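Local structure of beta-hexosaminidase Amuc_2018 (Akkermansia muciniphila, 6JEB) at residues S347-Y352 / L372-D377; L353-I358 / W366-T371; Q359-W364 / L410-Y415. The protein hydrolyses terminal non-reducing N-acetylhexosamine residues, releasing N-acetylglucosamine from unbranched N-glycans and chitobiose. All blocks are in the same frame, centred on the assembly; numbering follows the deposited sequence.

Contact 1 (S347-Y352 / L372-D377). With ACM (acetamide), chain C.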
loop_
_atom_site.group_PDB
_atom_site.type_symbol
_atom_site.label_atom_id
_atom_site.label_comp_id
_atom_site.label_asym_id
_atom_site.label_seq_id
_atom_site.Cartn_x
_atom_site.Cartn_y
_atom_site.Cartn_z
ATOM N N SER A 347 -1.744 -1.908 -10.618
ATOM C CA SER A 347 -1.291 -2.755 -11.715
ATOM C C SER A 347 0.160 -3.175 -11.534
ATOM O O SER A 347 1.050 -2.333 -11.378
ATOM C CB SER A 347 -1.413 -2.002 -13.032
ATOM O OG SER A 347 -0.629 -2.659 -14.016
ATOM N N SER A 348 0.394 -4.488 -11.587
ATOM C CA SER A 348 1.735 -5.012 -11.369
ATOM C C SER A 348 2.707 -4.597 -12.465
ATOM O O SER A 348 3.920 -4.717 -12.274
ATOM C CB SER A 348 1.692 -6.531 -11.227
ATOM O OG SER A 348 1.245 -7.145 -12.422
ATOM N N GLU A 349 2.207 -4.109 -13.602
ATOM C CA GLU A 349 3.074 -3.599 -14.660
ATOM C C GLU A 349 3.783 -2.314 -14.250
ATOM O O GLU A 349 4.833 -1.987 -14.818
ATOM C CB GLU A 349 2.249 -3.369 -15.935
ATOM C CG GLU A 349 3.037 -2.946 -17.175
ATOM C CD GLU A 349 2.198 -2.962 -18.450
ATOM O OE1 GLU A 349 1.257 -3.778 -18.525
ATOM O OE2 GLU A 349 2.478 -2.168 -19.380
ATOM N N TYR A 350 3.236 -1.582 -13.275
ATOM C CA TYR A 350 3.748 -0.272 -12.890
ATOM C C TYR A 350 4.008 -0.144 -11.396
ATOM O O TYR A 350 4.838 0.675 -10.977
ATOM C CB TYR A 350 2.727 0.817 -13.245
ATOM C CG TYR A 350 2.417 0.937 -14.712
ATOM C CD1 TYR A 350 1.387 0.202 -15.284
ATOM C CD2 TYR A 350 3.147 1.793 -15.528
ATOM C CE1 TYR A 350 1.095 0.306 -16.627
ATOM C CE2 TYR A 350 2.858 1.911 -16.880
ATOM C CZ TYR A 350 1.831 1.164 -17.421
ATOM O OH TYR A 350 1.540 1.267 -18.760
ATOM N N CYS A 351 3.282 -0.915 -10.581
ATOM C CA CYS A 351 3.145 -0.614 -9.160
ATOM C C CYS A 351 3.729 -1.666 -8.244
ATOM O O CYS A 351 3.756 -1.447 -7.024
ATOM C CB CYS A 351 1.663 -0.457 -8.784
ATOM S SG CYS A 351 0.801 0.825 -9.697
ATOM N N TYR A 352 4.172 -2.801 -8.779
ATOM C CA TYR A 352 4.715 -3.881 -7.960
ATOM C C TYR A 352 6.195 -3.588 -7.747
ATOM O O TYR A 352 7.035 -3.895 -8.597
ATOM C CB TYR A 352 4.437 -5.235 -8.613
ATOM C CG TYR A 352 3.130 -5.833 -8.137
ATOM C CD1 TYR A 352 2.020 -5.020 -7.893
ATOM C CD2 TYR A 352 3.000 -7.205 -7.921
ATOM C CE1 TYR A 352 0.820 -5.553 -7.441
ATOM C CE2 TYR A 352 1.804 -7.749 -7.473
ATOM C CZ TYR A 352 0.720 -6.915 -7.226
ATOM O OH TYR A 352 -0.457 -7.446 -6.755
ATOM N N LEU A 372 12.207 3.009 -13.354
ATOM C CA LEU A 372 11.622 4.265 -12.898
ATOM C C LEU A 372 10.842 4.943 -14.017
ATOM O O LEU A 372 9.745 5.466 -13.792
ATOM C CB LEU A 372 12.730 5.182 -12.384
ATOM C CG LEU A 372 12.276 6.553 -11.904
ATOM C CD1 LEU A 372 11.347 6.402 -10.692
ATOM C CD2 LEU A 372 13.496 7.385 -11.579
ATOM N N GLN A 373 11.383 4.925 -15.239
ATOM C CA GLN A 373 10.690 5.547 -16.363
ATOM C C GLN A 373 9.379 4.833 -16.675
ATOM O O GLN A 373 8.367 5.482 -16.964
ATOM C CB GLN A 373 11.599 5.575 -17.592
ATOM C CG GLN A 373 11.028 6.385 -18.736
ATOM C CD GLN A 373 12.049 6.665 -19.824
ATOM O OE1 GLN A 373 13.221 6.304 -19.704
ATOM N NE2 GLN A 373 11.611 7.322 -20.887
ATOM N N LYS A 374 9.376 3.499 -16.622
ATOM C CA LYS A 374 8.143 2.747 -16.836
ATOM C C LYS A 374 7.115 3.100 -15.773
ATOM O O LYS A 374 5.940 3.351 -16.073
ATOM C CB LYS A 374 8.444 1.246 -16.797
ATOM C CG LYS A 374 7.200 0.364 -16.761
ATOM C CD LYS A 374 6.378 0.530 -18.027
ATOM C CE LYS A 374 5.249 -0.479 -18.076
ATOM N NZ LYS A 374 4.558 -0.481 -19.397
ATOM N N CYS A 375 7.552 3.115 -14.514
ATOM C CA CYS A 375 6.668 3.480 -13.420
ATOM C C CYS A 375 6.024 4.844 -13.663
ATOM O O CYS A 375 4.806 5.004 -13.503
ATOM C CB CYS A 375 7.487 3.469 -12.133
ATOM S SG CYS A 375 6.546 3.661 -10.656
ATOM N N TYR A 376 6.832 5.839 -14.049
ATOM C CA TYR A 376 6.316 7.183 -14.279
ATOM C C TYR A 376 5.314 7.236 -15.431
ATOM O O TYR A 376 4.502 8.170 -15.494
ATOM C CB TYR A 376 7.461 8.193 -14.484
ATOM C CG TYR A 376 6.921 9.594 -14.368
ATOM C CD1 TYR A 376 6.724 10.167 -13.120
ATOM C CD2 TYR A 376 6.520 10.308 -15.493
ATOM C CE1 TYR A 376 6.160 11.413 -12.987
ATOM C CE2 TYR A 376 5.960 11.561 -15.373
ATOM C CZ TYR A 376 5.783 12.113 -14.115
ATOM O OH TYR A 376 5.215 13.359 -13.988
ATOM N N ASP A 377 5.335 6.253 -16.333
ATOM C CA ASP A 377 4.366 6.262 -17.418
ATOM C C ASP A 377 2.943 5.970 -16.947
ATOM O O ASP A 377 2.016 6.087 -17.752
ATOM C CB ASP A 377 4.791 5.280 -18.512
ATOM C CG ASP A 377 4.160 5.595 -19.854
ATOM O OD1 ASP A 377 4.245 6.762 -20.298
ATOM O OD2 ASP A 377 3.579 4.678 -20.468
HETATM C C1 ACM C . -1.068 -10.391 -5.244
HETATM O O ACM C . -0.189 -9.986 -5.936
HETATM N N ACM C . -1.008 -11.746 -4.796
HETATM C C2 ACM C . -2.258 -9.550 -4.818
HETATM O O HOH W 1 4.298 2.173 -20.465
HETATM O O HOH W 2 0.995 3.798 -19.570
#

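Contact 2 (L353-I358 / W366-T371)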
loop_
_atom_site.group_PDB
_atom_site.type_symbol
_atom_site.label_atom_id
_atom_site.label_comp_id
_atom_site.label_asym_id
_atom_site.label_seq_id
_atom_site.Cartn_x
_atom_site.Cartn_y
_atom_site.Cartn_z
ATOM N N LEU A 353 6.516 -2.979 -6.604
ATOM C CA LEU A 353 7.869 -2.493 -6.377
ATOM C C LEU A 353 8.806 -3.574 -5.855
ATOM O O LEU A 353 9.988 -3.288 -5.618
ATOM C CB LEU A 353 7.860 -1.255 -5.474
ATOM C CG LEU A 353 6.967 -0.127 -6.013
ATOM C CD1 LEU A 353 7.100 1.138 -5.171
ATOM C CD2 LEU A 353 7.248 0.166 -7.505
ATOM N N ASP A 354 8.317 -4.804 -5.683
ATOM C CA ASP A 354 9.231 -5.915 -5.463
ATOM C C ASP A 354 10.011 -6.271 -6.726
ATOM O O ASP A 354 11.070 -6.898 -6.624
ATOM C CB ASP A 354 8.484 -7.135 -4.898
ATOM C CG ASP A 354 7.283 -7.556 -5.746
ATOM O OD1 ASP A 354 6.559 -6.679 -6.268
ATOM O OD2 ASP A 354 7.045 -8.781 -5.872
ATOM N N PHE A 355 9.528 -5.869 -7.904
ATOM C CA PHE A 355 10.215 -6.214 -9.143
ATOM C C PHE A 355 11.500 -5.391 -9.255
ATOM O O PHE A 355 11.573 -4.273 -8.738
ATOM C CB PHE A 355 9.322 -5.917 -10.355
ATOM C CG PHE A 355 8.058 -6.764 -10.442
ATOM C CD1 PHE A 355 7.781 -7.767 -9.521
ATOM C CD2 PHE A 355 7.145 -6.534 -11.461
ATOM C CE1 PHE A 355 6.613 -8.536 -9.619
ATOM C CE2 PHE A 355 5.979 -7.291 -11.568
ATOM C CZ PHE A 355 5.715 -8.294 -10.645
ATOM N N PRO A 356 12.536 -5.925 -9.910
ATOM C CA PRO A 356 13.792 -5.170 -10.029
ATOM C C PRO A 356 13.593 -3.898 -10.845
ATOM O O PRO A 356 12.799 -3.858 -11.787
ATOM C CB PRO A 356 14.734 -6.151 -10.741
ATOM C CG PRO A 356 13.814 -7.078 -11.496
ATOM C CD PRO A 356 12.601 -7.227 -10.603
ATOM N N GLN A 357 14.329 -2.845 -10.471
ATOM C CA GLN A 357 14.179 -1.557 -11.141
ATOM C C GLN A 357 15.208 -1.311 -12.234
ATOM O O GLN A 357 15.013 -0.405 -13.051
ATOM C CB GLN A 357 14.200 -0.403 -10.137
ATOM C CG GLN A 357 15.543 -0.149 -9.459
ATOM C CD GLN A 357 15.341 0.506 -8.110
ATOM O OE1 GLN A 357 15.029 1.691 -8.032
ATOM N NE2 GLN A 357 15.473 -0.276 -7.041
ATOM N N ILE A 358 16.293 -2.081 -12.268
ATOM C CA ILE A 358 17.289 -1.994 -13.328
ATOM C C ILE A 358 17.526 -3.399 -13.855
ATOM O O ILE A 358 17.722 -4.334 -13.069
ATOM C CB ILE A 358 18.602 -1.359 -12.827
ATOM C CG1 ILE A 358 18.362 0.114 -12.478
ATOM C CG2 ILE A 358 19.710 -1.501 -13.872
ATOM C CD1 ILE A 358 19.517 0.765 -11.760
ATOM N N TRP A 366 11.863 -14.954 -12.457
ATOM C CA TRP A 366 10.548 -14.727 -13.050
ATOM C C TRP A 366 10.144 -13.260 -13.179
ATOM O O TRP A 366 9.335 -12.931 -14.050
ATOM C CB TRP A 366 9.468 -15.498 -12.284
ATOM C CG TRP A 366 9.256 -15.003 -10.889
ATOM C CD1 TRP A 366 9.928 -15.398 -9.767
ATOM C CD2 TRP A 366 8.304 -14.022 -10.461
ATOM N NE1 TRP A 366 9.457 -14.721 -8.669
ATOM C CE2 TRP A 366 8.459 -13.870 -9.067
ATOM C CE3 TRP A 366 7.337 -13.253 -11.121
ATOM C CZ2 TRP A 366 7.681 -12.986 -8.320
ATOM C CZ3 TRP A 366 6.567 -12.371 -10.377
ATOM C CH2 TRP A 366 6.745 -12.246 -8.992
ATOM N N MET A 367 10.671 -12.374 -12.331
ATOM C CA MET A 367 10.161 -11.007 -12.293
ATOM C C MET A 367 10.617 -10.215 -13.511
ATOM O O MET A 367 11.797 -10.242 -13.880
ATOM C CB MET A 367 10.644 -10.287 -11.039
ATOM C CG MET A 367 10.131 -10.843 -9.733
ATOM S SD MET A 367 10.912 -9.911 -8.413
ATOM C CE MET A 367 10.031 -10.527 -6.976
ATOM N N LYS A 368 9.682 -9.491 -14.121
ATOM C CA LYS A 368 10.052 -8.508 -15.125
ATOM C C LYS A 368 10.677 -7.290 -14.450
ATOM O O LYS A 368 10.523 -7.059 -13.248
ATOM C CB LYS A 368 8.828 -8.061 -15.928
ATOM C CG LYS A 368 7.994 -6.967 -15.264
ATOM C CD LYS A 368 6.982 -6.378 -16.243
ATOM C CE LYS A 368 6.191 -5.214 -15.641
ATOM N NZ LYS A 368 6.869 -3.876 -15.749
ATOM N N THR A 369 11.399 -6.505 -15.241
ATOM C CA THR A 369 11.955 -5.250 -14.760
ATOM C C THR A 369 10.904 -4.155 -14.893
ATOM O O THR A 369 10.236 -4.053 -15.927
ATOM C CB THR A 369 13.207 -4.896 -15.564
ATOM O OG1 THR A 369 14.180 -5.929 -15.390
ATOM C CG2 THR A 369 13.802 -3.563 -15.101
ATOM N N THR A 370 10.739 -3.357 -13.837
ATOM C CA THR A 370 9.930 -2.142 -13.886
ATOM C C THR A 370 10.860 -0.974 -13.582
ATOM O O THR A 370 11.193 -0.724 -12.419
ATOM C CB THR A 370 8.774 -2.195 -12.896
ATOM O OG1 THR A 370 7.959 -3.348 -13.168
ATOM C CG2 THR A 370 7.927 -0.916 -13.010
ATOM N N THR A 371 11.293 -0.270 -14.625
ATOM C CA THR A 371 12.199 0.846 -14.421
ATOM C C THR A 371 11.438 2.042 -13.859
ATOM O O THR A 371 10.201 2.101 -13.875
ATOM C CB THR A 371 12.848 1.265 -15.739
ATOM O OG1 THR A 371 11.834 1.737 -16.636
ATOM C CG2 THR A 371 13.615 0.101 -16.370
#

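Contact 3 (Q359-W364 / L410-Y415)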
loop_
_atom_site.group_PDB
_atom_site.type_symbol
_atom_site.label_atom_id
_atom_site.label_comp_id
_atom_site.label_asym_id
_atom_site.label_seq_id
_atom_site.Cartn_x
_atom_site.Cartn_y
_atom_site.Cartn_z
ATOM N N GLN A 359 17.486 -3.549 -15.176
ATOM C CA GLN A 359 17.670 -4.857 -15.792
ATOM C C GLN A 359 18.993 -5.471 -15.347
ATOM O O GLN A 359 20.040 -4.816 -15.368
ATOM C CB GLN A 359 17.636 -4.718 -17.315
ATOM C CG GLN A 359 17.720 -6.043 -18.062
ATOM C CD GLN A 359 16.504 -6.923 -17.834
ATOM O OE1 GLN A 359 15.365 -6.455 -17.881
ATOM N NE2 GLN A 359 16.741 -8.204 -17.579
ATOM N N GLY A 360 18.939 -6.733 -14.933
ATOM C CA GLY A 360 20.093 -7.431 -14.416
ATOM C C GLY A 360 20.111 -7.552 -12.907
ATOM O O GLY A 360 20.873 -8.367 -12.372
ATOM N N GLN A 361 19.296 -6.766 -12.210
ATOM C CA GLN A 361 19.153 -6.949 -10.777
ATOM C C GLN A 361 18.292 -8.179 -10.504
ATOM O O GLN A 361 17.558 -8.656 -11.376
ATOM C CB GLN A 361 18.560 -5.688 -10.148
ATOM C CG GLN A 361 19.484 -4.480 -10.301
ATOM C CD GLN A 361 18.988 -3.258 -9.559
ATOM O OE1 GLN A 361 17.784 -2.982 -9.509
ATOM N NE2 GLN A 361 19.915 -2.520 -8.969
ATOM N N ARG A 362 18.392 -8.700 -9.280
ATOM C CA ARG A 362 17.801 -10.003 -8.975
ATOM C C ARG A 362 16.319 -10.041 -9.330
ATOM O O ARG A 362 15.531 -9.197 -8.884
ATOM C CB ARG A 362 18.010 -10.363 -7.501
ATOM C CG ARG A 362 19.476 -10.471 -7.076
ATOM C CD ARG A 362 20.233 -11.551 -7.836
ATOM N NE ARG A 362 19.780 -12.895 -7.493
ATOM C CZ ARG A 362 20.251 -13.612 -6.474
ATOM N NH1 ARG A 362 21.197 -13.120 -5.681
ATOM N NH2 ARG A 362 19.777 -14.830 -6.250
ATOM N N ASN A 363 15.947 -11.020 -10.153
ATOM C CA ASN A 363 14.562 -11.218 -10.550
ATOM C C ASN A 363 14.019 -12.563 -10.100
ATOM O O ASN A 363 12.861 -12.882 -10.395
ATOM C CB ASN A 363 14.384 -11.017 -12.065
ATOM C CG ASN A 363 14.719 -12.259 -12.882
ATOM O OD1 ASN A 363 15.553 -13.082 -12.498
ATOM N ND2 ASN A 363 14.059 -12.396 -14.025
ATOM N N TRP A 364 14.823 -13.357 -9.397
ATOM C CA TRP A 364 14.393 -14.614 -8.790
ATOM C C TRP A 364 13.847 -15.601 -9.817
ATOM O O TRP A 364 13.096 -16.520 -9.472
ATOM C CB TRP A 364 13.444 -14.360 -7.609
ATOM C CG TRP A 364 14.016 -13.273 -6.745
ATOM C CD1 TRP A 364 13.581 -11.979 -6.640
ATOM C CD2 TRP A 364 15.197 -13.363 -5.936
ATOM N NE1 TRP A 364 14.400 -11.274 -5.787
ATOM C CE2 TRP A 364 15.397 -12.101 -5.343
ATOM C CE3 TRP A 364 16.093 -14.398 -5.642
ATOM C CZ2 TRP A 364 16.460 -11.845 -4.476
ATOM C CZ3 TRP A 364 17.138 -14.142 -4.774
ATOM C CH2 TRP A 364 17.315 -12.877 -4.204
ATOM N N LEU A 410 14.224 -3.111 1.561
ATOM C CA LEU A 410 12.891 -2.599 1.267
ATOM C C LEU A 410 12.961 -1.211 0.633
ATOM O O LEU A 410 12.324 -0.951 -0.395
ATOM C CB LEU A 410 12.095 -2.569 2.572
ATOM C CG LEU A 410 10.613 -2.240 2.522
ATOM C CD1 LEU A 410 9.913 -3.264 1.666
ATOM C CD2 LEU A 410 10.032 -2.236 3.926
ATOM N N LEU A 411 13.714 -0.302 1.251
ATOM C CA LEU A 411 13.827 1.045 0.707
ATOM C C LEU A 411 14.536 1.040 -0.634
ATOM O O LEU A 411 14.228 1.875 -1.493
ATOM C CB LEU A 411 14.561 1.963 1.687
ATOM C CG LEU A 411 13.830 2.264 2.999
ATOM C CD1 LEU A 411 14.724 3.117 3.903
ATOM C CD2 LEU A 411 12.484 2.949 2.745
ATOM N N TYR A 412 15.490 0.123 -0.831
ATOM C CA TYR A 412 16.181 0.072 -2.112
ATOM C C TYR A 412 15.202 -0.171 -3.253
ATOM O O TYR A 412 15.303 0.464 -4.308
ATOM C CB TYR A 412 17.286 -0.991 -2.126
ATOM C CG TYR A 412 18.061 -0.875 -3.410
ATOM C CD1 TYR A 412 19.122 0.014 -3.516
ATOM C CD2 TYR A 412 17.690 -1.605 -4.534
ATOM C CE1 TYR A 412 19.817 0.160 -4.706
ATOM C CE2 TYR A 412 18.360 -1.463 -5.730
ATOM C CZ TYR A 412 19.427 -0.583 -5.807
ATOM O OH TYR A 412 20.091 -0.434 -6.993
ATOM N N ARG A 413 14.251 -1.096 -3.066
ATOM C CA ARG A 413 13.282 -1.349 -4.129
ATOM C C ARG A 413 12.104 -0.381 -4.103
ATOM O O ARG A 413 11.557 -0.068 -5.163
ATOM C CB ARG A 413 12.838 -2.817 -4.147
ATOM C CG ARG A 413 13.987 -3.726 -4.549
ATOM C CD ARG A 413 13.610 -4.935 -5.407
ATOM N NE ARG A 413 14.835 -5.560 -5.903
ATOM C CZ ARG A 413 14.899 -6.604 -6.734
ATOM N NH1 ARG A 413 13.794 -7.185 -7.186
ATOM N NH2 ARG A 413 16.089 -7.067 -7.115
ATOM N N ALA A 414 11.724 0.132 -2.933
ATOM C CA ALA A 414 10.584 1.042 -2.884
ATOM C C ALA A 414 10.893 2.380 -3.545
ATOM O O ALA A 414 10.039 2.937 -4.242
ATOM C CB ALA A 414 10.116 1.247 -1.442
ATOM N N TYR A 415 12.111 2.920 -3.329
ATOM C CA TYR A 415 12.521 4.229 -3.828
ATOM C C TYR A 415 13.600 4.084 -4.893
ATOM O O TYR A 415 14.441 3.183 -4.810
ATOM C CB TYR A 415 13.042 5.118 -2.683
ATOM C CG TYR A 415 11.909 5.546 -1.782
ATOM C CD1 TYR A 415 11.171 6.691 -2.065
ATOM C CD2 TYR A 415 11.523 4.761 -0.699
ATOM C CE1 TYR A 415 10.100 7.059 -1.285
ATOM C CE2 TYR A 415 10.449 5.123 0.101
ATOM C CZ TYR A 415 9.738 6.270 -0.205
ATOM O OH TYR A 415 8.668 6.642 0.563
#

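Contact 1 (S347-Y352 / L372-D377)
K374 and E349 form a salt bridge, with K374 NZ 2.7 Å from E349 OE2. Their side chains cross at about a right angle, and OE2 uses its anti lone pair. E349 was modelled in two conformers, so the bridge may be kept only part of the time.

K374 bends at chi2 (63°), which turns CD toward the Y350 ring. K374 CE then sits over one face as a CH-pi contact, 4.0 Å from the ring centroid. S347 OG lies in plane at the ring edge. It also accepts the backbone N-H of E349, an ST turn.

One water lies 2.7 Å from Y350 OH and donates to D377 OD2. A second accepts from K374 NZ and donates to D377 OD2. D377 also has two conformers, so these water links may hold for only one of them.

Y352 turns to the pocket. Its OH donates to the acetamide O at 2.7 Å, and D257 binds the acetamide too. This is consistent with acetamide standing in for the substrate's N-acetyl group. S348 CB lies over one face of the Y352 ring, toward the rim.

Segment 347-352 follows strand 342-345 of the (beta/alpha)8 barrel. Helix 372-376 rests on helix 417-426 through C375 and Y376, and on helix 434-452 through L372 and Y376.

Contact 2 (L353-I358 / W366-T371)
F355 and W366 meet obliquely, their ring planes at 86°. F355 CE1 lies 3.8 Å from W366 CH2. T370 OG1 sits at the F355 edge, near the ring plane. M367 CG covers one face of W366, 3.4 Å above the plane and over its centre. The same CG is 3.9 Å from F355 CD1, and M367 SD makes an oblique Met-aromatic contact with that ring. F355 CG stands anti to its carbonyl carbon (chi1 -65°), the ring then lying among W366, M367 and T370. An alanine here would probably leave W366 CH2 without its neighbour and open a gap between W366, M367 and T370.

Both segments belong to the long loop after strand 342-345 of the catalytic barrel, and neither is helix or strand. L353 and D354 bind substrate, and the D354 side chain touches W400, another substrate residue. M367 CE reaches D354 OD2 at 3.6 Å.

One backbone hydrogen bond joins the segments, from T370 N to P356 O at 2.9 Å. Q357 CA adds a CA-H...O contact to T370 O. K368 O is buried against F355 CB and P356 CD and has no hydrogen-bond partner. T371 OG1 accepts from K374 N as the N-cap of helix 372-376.

Contact 3 (Q359-W364 / L410-Y415)
Q361 and Y412 reach toward each other tip to tip, joining the loop after strand 342-345 to helix 407-414 of the family 20 (beta/alpha)8 catalytic barrel. Q361 CB lies 4.1 Å from R413 NH2. CG stands anti to the carbonyl carbon (chi1 -64°), and beyond it the chain is extended. CD comes 4.0 Å from Y412 OH. OE1 turns back to its own loop and accepts from I358 N. NE2 donates to Y412 OH at 2.9 Å, with the hydroxyl oxygen close to the amide plane. The amide and ring planes are 56° apart. NE2 also bonds Q460 O, and Y412 OH bonds N462 OD1, both toward the C-terminus.

R413, from the same helix, holds the loop backbone. Its NH1 and NH2 both donate end-on to R362 O, and that oxygen lies in the guanidinium plane. The NH2 bond is the shorter, 2.8 Å to R362 O, and meets a lone pair of that carbonyl. E463 forms a salt bridge with R413 NE, which probably helps fix the guanidinium. R362 NH2 is hydrogen-bonded to W468 O. W364 folds back over its own loop, with its CH2 over the centre of the R362 guanidinium, 3.7 Å above the plane.

Contacts 1, 2 and 3 all draw on the long loop between strand 342-345 and helix 372-376. Centres are about 9 Å apart for contacts 1 and 2 and about 6 Å for contacts 2 and 3. K368 NZ joins contact 2 to contact 1 by a probable hydrogen bond to E349 O, 2.9 Å. Two more, each 2.8 Å, join contacts 2 and 3: R413 NH1 to D354 O, and T369 OG1 with Q359 OE1. Contacts 1 and 3 do not touch. Y352 and D354 bring contacts 1 and 2 to the pocket, and the D354 side chain is about 7 Å from the acetamide. Contact 3 lies farther from it, the W364 side chain about 14 Å away.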